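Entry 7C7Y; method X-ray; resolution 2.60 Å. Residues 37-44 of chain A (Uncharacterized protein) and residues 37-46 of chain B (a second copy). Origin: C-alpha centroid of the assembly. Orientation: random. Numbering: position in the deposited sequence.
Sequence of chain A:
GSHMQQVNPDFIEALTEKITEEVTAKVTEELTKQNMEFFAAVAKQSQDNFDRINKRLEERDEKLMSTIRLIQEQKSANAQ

Chain A, residues 37-44: EFFAAVAK
Chain B 37-46: EFFAAVAKQS

Both stretches are helical throughout, each part of a longer helix, and they run parallel: their N-to-C directions differ by 4° and the axes approach to 10.6 Å. The register is staggered, with the CA of A:Phe39 lying 6.6 Å from the CA of B:Val42 and the CA of A:Ala43 7.2 Å from that of B:Gln45. Backbone hydrogen bonds from N of residue i+4 to O of residue i hold each helix, such as A:Val42 N to A:Phe38 O (2.8 Å) and B:Ser46 N to B:Val42 O (2.8 Å). No clear hydrogen bond crosses between the stretches; 368 Å² is buried, by apolar side chains and by the long side chain of B:Gln45.

Along chain B, B:Glu37 stays exposed and clear of the partner, as suits a charged residue. B:Phe38 (chi1 t, chi2 60°) leaves its backbone sideways, but its ring reaches across, bringing CZ to 3.4 Å from CD2 of A:Phe38 (chi1 t, chi2 69°); two buried aromatic rings thus meet between the helices, as suits apolar side chains kept from water. B:Phe39 (chi1 m, chi2 -18°) and B:Ala40 lie out of reach.

B:Ala41 points toward chain A, and its small methyl leaves room for the ring of A:Phe39 (chi1 t, chi2 76°), whose CE1 comes 3.5 Å from B:Ala41 CB and 3.2 Å from B:Ala41 O. The ring presents its edge to that carbonyl oxygen. B:Val42 (chi1 t) is buried, its CG2 4.4 Å from CE2 of A:Phe38, at the ring edge.

B:Ala43 is out of reach of the chain A stretch. B:Lys44 (t, t, t, p) starts sideways, but its end leads away from chain A, and its NZ is hydrogen-bonded elsewhere in the structure. B:Gln45 (chi1 t, chi2 -144°, chi3 78°) points toward chain A, its amide end lying among A:Phe39, A:Val42 (chi1 t) and A:Ala43; the amide's orientation is uncertain. B:Ser46 (chi1 t) turns sideways, beyond contact.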

# COMPACT_ATOMS: atom_id res chain seq x y z
N GLU A 37 5.38 -6.32 -8.67
CA GLU A 37 5.31 -5.05 -9.44
C GLU A 37 4.93 -3.90 -8.50
O GLU A 37 5.71 -2.95 -8.37
CB GLU A 37 4.27 -5.12 -10.57
CG GLU A 37 4.84 -5.44 -11.94
CD GLU A 37 5.47 -6.82 -12.06
OE1 GLU A 37 6.43 -7.11 -11.30
OE2 GLU A 37 5.00 -7.60 -12.90
N PHE A 38 3.76 -4.00 -7.87
CA PHE A 38 3.20 -2.92 -7.03
C PHE A 38 4.22 -2.58 -5.93
O PHE A 38 4.55 -1.40 -5.80
CB PHE A 38 1.85 -3.29 -6.42
CG PHE A 38 1.27 -2.20 -5.54
CD1 PHE A 38 0.82 -1.01 -6.10
CD2 PHE A 38 1.25 -2.33 -4.16
CE1 PHE A 38 0.32 0.00 -5.29
CE2 PHE A 38 0.75 -1.32 -3.36
CZ PHE A 38 0.28 -0.16 -3.93
N PHE A 39 4.68 -3.58 -5.17
CA PHE A 39 5.71 -3.38 -4.13
C PHE A 39 6.85 -2.56 -4.73
O PHE A 39 7.13 -1.46 -4.22
CB PHE A 39 6.26 -4.70 -3.57
CG PHE A 39 7.20 -4.47 -2.41
CD1 PHE A 39 6.70 -4.15 -1.16
CD2 PHE A 39 8.58 -4.50 -2.58
CE1 PHE A 39 7.56 -3.90 -0.10
CE2 PHE A 39 9.43 -4.25 -1.51
CZ PHE A 39 8.92 -3.95 -0.27
N ALA A 40 7.45 -3.07 -5.81
CA ALA A 40 8.62 -2.48 -6.49
C ALA A 40 8.30 -1.04 -6.89
O ALA A 40 9.20 -0.21 -6.83
CB ALA A 40 9.00 -3.32 -7.68
N ALA A 41 7.06 -0.76 -7.28
CA ALA A 41 6.61 0.57 -7.77
C ALA A 41 6.38 1.52 -6.60
O ALA A 41 6.62 2.72 -6.79
CB ALA A 41 5.37 0.42 -8.60
N VAL A 42 5.88 1.04 -5.45
CA VAL A 42 5.59 1.90 -4.26
C VAL A 42 6.94 2.28 -3.64
O VAL A 42 7.03 3.39 -3.09
CB VAL A 42 4.67 1.24 -3.22
CG1 VAL A 42 4.49 2.08 -1.97
CG2 VAL A 42 3.30 0.94 -3.80
N ALA A 43 7.94 1.40 -3.74
CA ALA A 43 9.32 1.66 -3.27
C ALA A 43 9.89 2.81 -4.09
O ALA A 43 10.33 3.79 -3.46
CB ALA A 43 10.17 0.42 -3.39
N LYS A 44 9.85 2.73 -5.43
CA LYS A 44 10.47 3.76 -6.31
C LYS A 44 9.75 5.09 -6.05
O LYS A 44 10.44 6.08 -5.81
CB LYS A 44 10.43 3.40 -7.79
CG LYS A 44 11.22 4.37 -8.67
CD LYS A 44 10.81 4.42 -10.13
CE LYS A 44 11.44 5.58 -10.86
NZ LYS A 44 11.43 5.39 -12.33
N GLU B 37 1.47 -11.48 4.00
CA GLU B 37 2.90 -11.33 3.63
C GLU B 37 3.05 -10.05 2.81
O GLU B 37 3.99 -9.31 3.07
CB GLU B 37 3.37 -12.55 2.83
CG GLU B 37 4.84 -12.52 2.43
CD GLU B 37 5.21 -13.43 1.27
OE1 GLU B 37 4.50 -14.44 1.05
OE2 GLU B 37 6.20 -13.13 0.56
N PHE B 38 2.15 -9.80 1.87
CA PHE B 38 2.19 -8.63 0.95
C PHE B 38 1.86 -7.32 1.70
O PHE B 38 2.60 -6.34 1.50
CB PHE B 38 1.23 -8.83 -0.23
CG PHE B 38 1.03 -7.62 -1.09
CD1 PHE B 38 2.11 -7.02 -1.73
CD2 PHE B 38 -0.22 -7.04 -1.23
CE1 PHE B 38 1.92 -5.89 -2.52
CE2 PHE B 38 -0.40 -5.91 -2.01
CZ PHE B 38 0.67 -5.34 -2.66
N PHE B 39 0.79 -7.29 2.51
CA PHE B 39 0.32 -6.07 3.21
C PHE B 39 1.42 -5.61 4.17
O PHE B 39 1.85 -4.43 4.11
CB PHE B 39 -1.00 -6.29 3.95
CG PHE B 39 -2.22 -6.48 3.08
CD1 PHE B 39 -2.24 -6.09 1.74
CD2 PHE B 39 -3.39 -7.01 3.62
CE1 PHE B 39 -3.37 -6.29 0.96
CE2 PHE B 39 -4.52 -7.18 2.83
CZ PHE B 39 -4.51 -6.82 1.51
N ALA B 40 1.89 -6.53 5.01
CA ALA B 40 3.00 -6.31 5.97
C ALA B 40 4.14 -5.51 5.30
O ALA B 40 4.58 -4.55 5.91
CB ALA B 40 3.49 -7.63 6.51
N ALA B 41 4.55 -5.87 4.07
CA ALA B 41 5.72 -5.28 3.37
C ALA B 41 5.40 -3.88 2.82
O ALA B 41 6.31 -3.05 2.76
CB ALA B 41 6.19 -6.17 2.25
N VAL B 42 4.16 -3.64 2.41
CA VAL B 42 3.70 -2.26 2.08
C VAL B 42 3.80 -1.42 3.37
O VAL B 42 4.45 -0.36 3.38
CB VAL B 42 2.29 -2.26 1.45
CG1 VAL B 42 1.91 -0.89 0.92
CG2 VAL B 42 2.16 -3.28 0.32
N ALA B 43 3.22 -1.93 4.46
CA ALA B 43 3.09 -1.22 5.75
C ALA B 43 4.46 -0.89 6.37
O ALA B 43 4.56 0.18 7.00
CB ALA B 43 2.24 -2.05 6.68
N LYS B 44 5.48 -1.75 6.21
CA LYS B 44 6.83 -1.56 6.83
C LYS B 44 7.61 -0.54 6.00
O LYS B 44 8.27 0.36 6.58
CB LYS B 44 7.66 -2.85 6.92
CG LYS B 44 9.16 -2.62 7.12
CD LYS B 44 10.07 -3.83 6.92
CE LYS B 44 11.52 -3.45 6.64
NZ LYS B 44 12.11 -2.67 7.76
N GLN B 45 7.58 -0.72 4.68
CA GLN B 45 8.16 0.23 3.71
C GLN B 45 7.56 1.61 3.98
O GLN B 45 8.32 2.61 3.99
CB GLN B 45 7.87 -0.26 2.30
CG GLN B 45 7.94 0.81 1.22
CD GLN B 45 6.86 0.50 0.22
OE1 GLN B 45 5.67 0.78 0.44
NE2 GLN B 45 7.27 -0.14 -0.86
N SER B 46 6.25 1.67 4.19
CA SER B 46 5.54 2.92 4.50
C SER B 46 6.19 3.53 5.76
O SER B 46 6.81 4.61 5.61
CB SER B 46 4.06 2.69 4.63
OG SER B 46 3.47 3.63 5.52